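Local structure of toxin RelG (Mycobacterium tuberculosis, 3G5O) at residues 58-61 with 66-69; 77-82 with 88-93. The protein acts as the RNA-cleaving toxin of a type II toxin-antitoxin pair, cutting preferentially at the 3'-end of purine ribonucleotides and inhibiting growth unless its antitoxin neutralises it. All coordinates share one frame; numbering follows the deposited sequence.

Interaction 1: 58-61 with 66-69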
loop_
_atom_site.group_PDB
_atom_site.type_symbol
_atom_site.label_atom_id
_atom_site.label_comp_id
_atom_site.label_asym_id
_atom_site.label_seq_id
_atom_site.Cartn_x
_atom_site.Cartn_y
_atom_site.Cartn_z
ATOM N N LYS C 58 -9.560 4.630 -10.343
ATOM C CA LYS C 58 -9.723 3.458 -9.464
ATOM C C LYS C 58 -9.834 3.926 -8.011
ATOM O O LYS C 58 -9.150 4.879 -7.623
ATOM C CB LYS C 58 -8.491 2.538 -9.548
ATOM C CG LYS C 58 -8.322 1.823 -10.908
ATOM C CD LYS C 58 -9.286 0.627 -11.072
ATOM C CE LYS C 58 -9.139 -0.021 -12.434
ATOM N NZ LYS C 58 -9.816 0.794 -13.509
ATOM N N PRO C 59 -10.695 3.270 -7.211
ATOM C CA PRO C 59 -10.740 3.627 -5.781
ATOM C C PRO C 59 -9.464 3.125 -5.095
ATOM O O PRO C 59 -8.982 2.048 -5.419
ATOM C CB PRO C 59 -11.993 2.870 -5.250
ATOM C CG PRO C 59 -12.121 1.635 -6.225
ATOM C CD PRO C 59 -11.630 2.165 -7.580
ATOM N N LEU C 60 -8.927 3.885 -4.156
ATOM C CA LEU C 60 -7.730 3.480 -3.469
ATOM C C LEU C 60 -8.099 2.712 -2.173
ATOM O O LEU C 60 -9.278 2.706 -1.728
ATOM C CB LEU C 60 -6.835 4.707 -3.157
ATOM C CG LEU C 60 -6.329 5.519 -4.359
ATOM C CD1 LEU C 60 -5.272 6.551 -3.920
ATOM C CD2 LEU C 60 -5.721 4.544 -5.385
ATOM N N ARG C 61 -7.104 2.087 -1.559
ATOM C CA ARG C 61 -7.435 1.143 -0.500
ATOM C C ARG C 61 -6.780 1.518 0.796
ATOM O O ARG C 61 -5.913 2.411 0.810
ATOM C CB ARG C 61 -7.006 -0.263 -0.907
ATOM C CG ARG C 61 -7.746 -0.784 -2.121
ATOM C CD ARG C 61 -9.285 -0.721 -1.919
ATOM N NE ARG C 61 -10.027 -1.338 -3.019
ATOM C CZ ARG C 61 -11.228 -0.935 -3.418
ATOM N NH1 ARG C 61 -11.837 0.081 -2.807
ATOM N NH2 ARG C 61 -11.840 -1.566 -4.415
ATOM N N GLY C 66 -11.489 5.949 0.262
ATOM C CA GLY C 66 -12.274 7.189 0.126
ATOM C C GLY C 66 -11.768 8.120 -0.996
ATOM O O GLY C 66 -12.466 9.076 -1.367
ATOM N N THR C 67 -10.575 7.832 -1.537
ATOM C CA THR C 67 -9.971 8.641 -2.598
ATOM C C THR C 67 -9.895 7.790 -3.855
ATOM O O THR C 67 -10.055 6.551 -3.800
ATOM C CB THR C 67 -8.550 9.202 -2.221
ATOM O OG1 THR C 67 -7.621 8.134 -2.039
ATOM C CG2 THR C 67 -8.578 10.093 -0.938
ATOM N N PHE C 68 -9.713 8.451 -4.995
ATOM C CA PHE C 68 -9.603 7.776 -6.284
ATOM C C PHE C 68 -8.372 8.310 -6.987
ATOM O O PHE C 68 -7.986 9.476 -6.770
ATOM C CB PHE C 68 -10.824 8.087 -7.167
ATOM C CG PHE C 68 -12.101 7.513 -6.633
ATOM C CD1 PHE C 68 -12.617 6.322 -7.157
ATOM C CD2 PHE C 68 -12.792 8.158 -5.601
ATOM C CE1 PHE C 68 -13.815 5.772 -6.636
ATOM C CE2 PHE C 68 -13.979 7.602 -5.076
ATOM C CZ PHE C 68 -14.481 6.426 -5.591
ATOM N N SER C 69 -7.802 7.489 -7.866
ATOM C CA SER C 69 -6.659 7.894 -8.660
ATOM C C SER C 69 -6.982 7.700 -10.136
ATOM O O SER C 69 -7.363 6.599 -10.552
ATOM C CB SER C 69 -5.463 7.024 -8.288
ATOM O OG SER C 69 -4.321 7.425 -9.040
HETATM O O HOH W 1 -11.408 4.633 -2.169
#
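A beta hairpin at the edge of the RelE-family sheet brings Lys58 and Pro59 against Ser69 and Phe68, with 57-59 as the outermost strand on this side within the chain. The antiparallel register is set by a hydrogen-bonded pair, Lys58 with Ser69, in which Lys58 N donates to Ser69 O at 3.0 Å and Ser69 N returns a bond of 2.9 Å to Lys58 O. The same Lys58 O also receives a CA-H...O contact from Phe68 CA at 3.2 Å. Pro59 and Phe68 form the next, non-hydrogen-bonded pair, which suits a proline because no N-H is needed there. Their side chains share one face of the sheet: Phe68 CE1 comes to 3.7 Å from Pro59 CB, and the ring sits obliquely beside the proline.

Just past the strand end, Leu60 turns toward 66-69 and divides its two methyls. CD1 meets Thr67 OG1 at 3.4 Å and CD2 meets Ser69 CB at 3.8 Å. The rotation of Thr67 (chi1 64°) lets OG1 both touch that methyl and hydrogen-bond to Leu64 O, so its polar need is met within the turn. Ser69 OG instead reaches Glu57 and Trp61 of the antitoxin chain (Rv2865), and Arg61 forms a salt bridge with Glu51 of that chain; this edge is therefore part of the toxin-antitoxin interface.

Where the strands part, Leu60 N still donates to Thr67 O (2.9 Å, 169° at the hydrogen), and a water accepts from Gly66 N while donating to Leu60 O and to the same Thr67 O, 2.9 Å from the water oxygen.

Interaction 2: 77-82 with 88-93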
loop_
_atom_site.group_PDB
_atom_site.type_symbol
_atom_site.label_atom_id
_atom_site.label_comp_id
_atom_site.label_asym_id
_atom_site.label_seq_id
_atom_site.Cartn_x
_atom_site.Cartn_y
_atom_site.Cartn_z
ATOM N N LEU C 77 -4.180 12.116 -11.116
ATOM C CA LEU C 77 -4.922 12.990 -10.223
ATOM C C LEU C 77 -5.456 12.126 -9.118
ATOM O O LEU C 77 -5.940 11.012 -9.385
ATOM C CB LEU C 77 -6.111 13.609 -10.959
ATOM C CG LEU C 77 -5.752 14.805 -11.836
ATOM C CD1 LEU C 77 -4.960 14.292 -13.050
ATOM C CD2 LEU C 77 -6.970 15.530 -12.358
ATOM N N LEU C 78 -5.393 12.655 -7.907
ATOM C CA LEU C 78 -5.990 12.035 -6.718
ATOM C C LEU C 78 -7.230 12.850 -6.349
ATOM O O LEU C 78 -7.154 14.070 -6.192
ATOM C CB LEU C 78 -5.007 12.071 -5.545
ATOM C CG LEU C 78 -5.447 11.442 -4.204
ATOM C CD1 LEU C 78 -5.511 9.930 -4.393
ATOM C CD2 LEU C 78 -4.456 11.814 -3.068
ATOM N N TYR C 79 -8.373 12.204 -6.162
ATOM C CA TYR C 79 -9.610 12.993 -6.009
ATOM C C TYR C 79 -10.662 12.338 -5.147
ATOM O O TYR C 79 -10.518 11.166 -4.835
ATOM C CB TYR C 79 -10.218 13.368 -7.365
ATOM C CG TYR C 79 -10.514 12.222 -8.275
ATOM C CD1 TYR C 79 -11.816 11.743 -8.405
ATOM C CD2 TYR C 79 -9.498 11.613 -9.033
ATOM C CE1 TYR C 79 -12.121 10.678 -9.278
ATOM C CE2 TYR C 79 -9.783 10.546 -9.897
ATOM C CZ TYR C 79 -11.104 10.094 -10.025
ATOM O OH TYR C 79 -11.400 9.045 -10.885
ATOM N N ARG C 80 -11.675 13.117 -4.742
ATOM C CA ARG C 80 -12.822 12.587 -4.035
ATOM C C ARG C 80 -14.052 12.858 -4.889
ATOM O O ARG C 80 -14.070 13.816 -5.677
ATOM C CB ARG C 80 -12.983 13.293 -2.681
ATOM C CG ARG C 80 -11.836 12.959 -1.677
ATOM C CD ARG C 80 -12.219 13.427 -0.263
ATOM N NE ARG C 80 -11.175 13.251 0.754
ATOM C CZ ARG C 80 -10.928 12.113 1.383
ATOM N NH1 ARG C 80 -11.642 11.026 1.091
ATOM N NH2 ARG C 80 -9.988 12.068 2.317
ATOM N N ILE C 81 -15.069 12.008 -4.705
ATOM C CA ILE C 81 -16.368 12.130 -5.386
ATOM C C ILE C 81 -17.428 12.438 -4.337
ATOM O O ILE C 81 -17.533 11.727 -3.318
ATOM C CB ILE C 81 -16.803 10.822 -6.080
ATOM C CG1 ILE C 81 -15.692 10.271 -6.956
ATOM C CG2 ILE C 81 -18.037 11.052 -6.962
ATOM C CD1 ILE C 81 -15.105 11.310 -7.771
ATOM N N ASP C 82 -18.201 13.475 -4.576
ATOM C CA ASP C 82 -19.321 13.812 -3.717
ATOM C C ASP C 82 -20.604 13.682 -4.569
ATOM O O ASP C 82 -20.991 14.611 -5.284
ATOM C CB ASP C 82 -19.103 15.226 -3.169
ATOM C CG ASP C 82 -20.286 15.723 -2.303
ATOM O OD1 ASP C 82 -21.310 14.993 -2.163
ATOM O OD2 ASP C 82 -20.184 16.862 -1.788
ATOM N N VAL C 88 -16.655 16.700 -7.916
ATOM C CA VAL C 88 -15.380 16.011 -7.746
ATOM C C VAL C 88 -14.415 17.072 -7.266
ATOM O O VAL C 88 -14.420 18.178 -7.822
ATOM C CB VAL C 88 -14.874 15.511 -9.081
ATOM C CG1 VAL C 88 -13.354 15.029 -8.982
ATOM C CG2 VAL C 88 -15.803 14.417 -9.604
ATOM N N VAL C 89 -13.593 16.725 -6.267
ATOM C CA VAL C 89 -12.567 17.597 -5.731
ATOM C C VAL C 89 -11.205 16.946 -5.835
ATOM O O VAL C 89 -10.985 15.847 -5.320
ATOM C CB VAL C 89 -12.846 18.012 -4.254
ATOM C CG1 VAL C 89 -11.794 19.028 -3.800
ATOM C CG2 VAL C 89 -14.229 18.678 -4.119
ATOM N N ILE C 90 -10.306 17.612 -6.569
ATOM C CA ILE C 90 -8.950 17.137 -6.797
ATOM C C ILE C 90 -8.095 17.544 -5.609
ATOM O O ILE C 90 -8.002 18.728 -5.304
ATOM C CB ILE C 90 -8.325 17.816 -8.048
ATOM C CG1 ILE C 90 -9.310 17.792 -9.222
ATOM C CG2 ILE C 90 -6.960 17.176 -8.412
ATOM C CD1 ILE C 90 -9.672 16.394 -9.646
ATOM N N LEU C 91 -7.447 16.570 -4.989
ATOM C CA LEU C 91 -6.595 16.748 -3.821
ATOM C C LEU C 91 -5.146 16.926 -4.236
ATOM O O LEU C 91 -4.447 17.742 -3.640
ATOM C CB LEU C 91 -6.677 15.488 -2.921
ATOM C CG LEU C 91 -8.102 15.037 -2.600
ATOM C CD1 LEU C 91 -7.987 13.839 -1.699
ATOM C CD2 LEU C 91 -9.043 16.162 -1.947
ATOM N N ARG C 92 -4.714 16.178 -5.250
ATOM C CA ARG C 92 -3.320 16.175 -5.691
ATOM C C ARG C 92 -3.214 15.903 -7.184
ATOM O O ARG C 92 -4.059 15.192 -7.789
ATOM C CB ARG C 92 -2.494 15.083 -4.966
ATOM C CG ARG C 92 -2.405 15.178 -3.402
ATOM C CD ARG C 92 -1.549 16.384 -2.943
ATOM N NE ARG C 92 -0.232 16.444 -3.597
ATOM C CZ ARG C 92 0.861 15.818 -3.128
ATOM N NH1 ARG C 92 0.808 15.088 -2.019
ATOM N NH2 ARG C 92 2.014 15.921 -3.770
ATOM N N VAL C 93 -2.131 16.412 -7.766
ATOM C CA VAL C 93 -1.765 16.091 -9.162
ATOM C C VAL C 93 -0.286 15.710 -9.144
ATOM O O VAL C 93 0.558 16.389 -8.496
ATOM C CB VAL C 93 -1.983 17.301 -10.114
ATOM C CG1 VAL C 93 -1.619 16.907 -11.567
ATOM C CG2 VAL C 93 -3.433 17.751 -10.055
#
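Leu78 packs against Leu91 and Arg92 at a classic beta bulge in the antiparallel hairpin of strands 75-82 and 87-95, inside the RelE-family sheet. The evidence is a register shift of one residue: Leu78 pairs with Arg92, but Tyr79 with Ile90, leaving Leu91 as the extra residue. Leu78 O accepts from Leu91 N at 2.8 Å and only weakly from Arg92 N at 3.4 Å, while Leu78 N donates almost straight to Arg92 O (173°).

Leu78 reaches across with CD2, which lies 4.0 Å from Arg92 CG. The extra residue, Leu91, points toward the opposite strand and sends CD1 to the aliphatic part of Arg80, 3.9 Å from CG. The charged ends find partners outside the hairpin: Arg80 NH2 forms a salt bridge with Asp75 of the antitoxin chain, Arg92 NE one with Asp29 of its own chain. Trp61 of the antitoxin packs on Leu78 and Arg92, so the face carrying Leu78, Arg80 and Arg92 is part of the interface with the antitoxin.

The opposite face, carrying Tyr79, Val88 and Ile90, turns to helix 35-51, where Leu49 touches Tyr79 and Ile90. Val88, also heavily buried by the contact, splits its branches: CG2 lies beside Ile81 CD1 in one of the two conformers of that isoleucine, and CG1 approaches the Tyr79 ring obliquely, 3.7 Å from CD1.

Along the chain, strand 57-59 turns back through residues 62-65 into strand 68-72, and interaction 1 closes that hairpin. The chain then runs through strand 75-82 and reverses again into strand 87-95, closed by interaction 2. The two loops follow in series, neither nesting nor crossing, and their centres are about 9 Å apart. Strands 68-72 and 75-82 join them as sheet neighbours: Phe68 O lies 2.8 Å from Tyr79 N, a probable hydrogen bond, and Leu60 CD1 packs 3.4 Å from Leu78 CD1. Together they tie the outer strand to the central ones, and the antitoxin chain touches both contacts.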